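Local coordinates for protein FLUORESCENT IN BLUE LIGHT, chloroplastic (Arabidopsis thaliana, PDB 4YVO), which negatively regulates chlorophyll and other tetrapyrrole synthesis in chloroplasts, its tetratricopeptide repeat domain mediating complex formation with glutamyl-tRNA reductase, at residues E69-E74 and G99-R104. Sequence-based numbering, arbitrary orientation. Where two conformers were deposited one is given.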
# COMPACT_ATOMS: atom_id res chain seq x y z
N GLU A 69 12.87 -6.38 2.06
CA GLU A 69 13.25 -5.90 3.38
C GLU A 69 13.87 -4.50 3.29
O GLU A 69 13.54 -3.61 4.08
CB GLU A 69 14.21 -6.87 4.08
CG GLU A 69 13.62 -8.26 4.32
CD GLU A 69 13.62 -9.16 3.08
OE1 GLU A 69 14.27 -8.81 2.07
OE2 GLU A 69 12.98 -10.23 3.12
N LYS A 70 14.77 -4.31 2.33
CA LYS A 70 15.34 -2.99 2.08
C LYS A 70 14.25 -2.00 1.64
O LYS A 70 14.26 -0.84 2.05
CB LYS A 70 16.47 -3.08 1.05
CG LYS A 70 17.70 -3.81 1.58
CD LYS A 70 18.68 -4.13 0.46
CE LYS A 70 19.98 -4.66 1.03
NZ LYS A 70 20.53 -3.70 2.02
N ALA A 71 13.32 -2.47 0.81
CA ALA A 71 12.20 -1.63 0.37
C ALA A 71 11.37 -1.17 1.55
O ALA A 71 11.01 0.00 1.66
CB ALA A 71 11.33 -2.38 -0.62
N TYR A 72 11.06 -2.11 2.45
CA TYR A 72 10.27 -1.78 3.63
C TYR A 72 10.89 -0.62 4.41
O TYR A 72 10.20 0.33 4.80
CB TYR A 72 10.12 -3.02 4.52
CG TYR A 72 9.29 -2.80 5.77
CD1 TYR A 72 9.84 -2.22 6.90
CD2 TYR A 72 7.96 -3.21 5.82
CE1 TYR A 72 9.09 -2.03 8.05
CE2 TYR A 72 7.20 -3.03 6.97
CZ TYR A 72 7.78 -2.44 8.08
OH TYR A 72 7.05 -2.24 9.23
N THR A 73 12.21 -0.69 4.63
CA THR A 73 12.91 0.36 5.36
C THR A 73 12.71 1.73 4.71
O THR A 73 12.44 2.71 5.41
CB THR A 73 14.41 0.05 5.43
OG1 THR A 73 14.59 -1.20 6.10
CG2 THR A 73 15.17 1.13 6.19
N GLU A 74 12.83 1.78 3.39
CA GLU A 74 12.65 3.03 2.67
C GLU A 74 11.23 3.55 2.79
O GLU A 74 11.01 4.73 3.07
CB GLU A 74 13.03 2.87 1.20
CG GLU A 74 14.48 2.44 0.96
CD GLU A 74 15.49 3.44 1.47
OE1 GLU A 74 15.89 4.33 0.69
OE2 GLU A 74 15.88 3.36 2.65
N GLY A 99 2.81 -2.27 2.09
CA GLY A 99 1.96 -3.42 1.86
C GLY A 99 2.57 -4.37 0.84
O GLY A 99 2.59 -5.58 1.04
N ALA A 100 3.06 -3.82 -0.27
CA ALA A 100 3.68 -4.65 -1.31
C ALA A 100 4.94 -5.33 -0.79
O ALA A 100 5.19 -6.51 -1.07
CB ALA A 100 3.98 -3.82 -2.55
N SER A 101 5.74 -4.60 -0.02
CA SER A 101 6.97 -5.15 0.55
C SER A 101 6.66 -6.31 1.48
O SER A 101 7.36 -7.33 1.49
CB SER A 101 7.74 -4.08 1.32
OG SER A 101 8.15 -3.03 0.47
N LEU A 102 5.61 -6.16 2.28
CA LEU A 102 5.21 -7.20 3.21
C LEU A 102 4.64 -8.42 2.49
O LEU A 102 4.90 -9.56 2.89
CB LEU A 102 4.23 -6.63 4.24
CG LEU A 102 4.90 -5.67 5.23
CD1 LEU A 102 3.84 -4.80 5.87
CD2 LEU A 102 5.70 -6.44 6.27
N GLN A 103 3.88 -8.20 1.42
CA GLN A 103 3.41 -9.31 0.59
C GLN A 103 4.57 -10.13 0.05
O GLN A 103 4.52 -11.36 0.07
CB GLN A 103 2.57 -8.81 -0.58
CG GLN A 103 1.17 -8.39 -0.21
CD GLN A 103 0.43 -7.82 -1.40
OE1 GLN A 103 0.44 -6.61 -1.63
NE2 GLN A 103 -0.17 -8.70 -2.19
N ARG A 104 5.61 -9.46 -0.45
CA ARG A 104 6.78 -10.17 -0.97
C ARG A 104 7.46 -11.02 0.10
O ARG A 104 8.10 -12.02 -0.21
CB ARG A 104 7.81 -9.19 -1.54
CG ARG A 104 7.29 -8.30 -2.64
CD ARG A 104 7.18 -9.02 -3.97
NE ARG A 104 6.81 -8.08 -5.02
CZ ARG A 104 7.67 -7.32 -5.69
NH1 ARG A 104 8.97 -7.39 -5.42
NH2 ARG A 104 7.23 -6.49 -6.62
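Tyr72 meets Ser101 at its base and Leu102 along its ring. Of the CA atoms of the two segments, those of Tyr72 and Ser101 come nearest, 5.6 Å apart, and the CB atoms of these two residues are 4.1 Å apart. The small side chain of Ser101 is consistent with so close an approach: its OG, set anti to its own carbonyl carbon (chi1 -63°), reaches toward the other helix, 3.4 Å from the methyl CB of Ala71 and 3.6 Å from the backbone N of Tyr72. Neither approach is a hydrogen bond; the hydroxyl is paired instead with the carbonyl oxygen of Gly97, one turn back in its own helix, so a polar atom buried between the helices still has a partner. From here the Tyr72 side chain leaves with CG anti to the backbone N (chi1 -179°), which swings the ring toward Leu102. Segment 69-74 belongs to the second helix of the first tetratricopeptide repeat and segment 99-104 to the first helix of the next, running nearly antiparallel at 158° with their axes 8.7 Å apart; the contact therefore joins successive repeats of the helical stack. Leu102 presents its branched end to one side of the tyrosine ring: CD2 comes obliquely to within 3.8 Å of Tyr72 CE2, while CD1 lies in the ring plane, at the edge, 4.0 Å from that same CE2. An alanine here would lack CG and both methyls and is likely to open a gap beside CD2 and CE2 of Tyr72, leaving the ring freer to shift. The same leucine also packs on Ala111 and Tyr114 of helix 108-125, and the far end of Tyr72 is held within its own helix, where OH is hydrogen-bonded to NZ of Lys76.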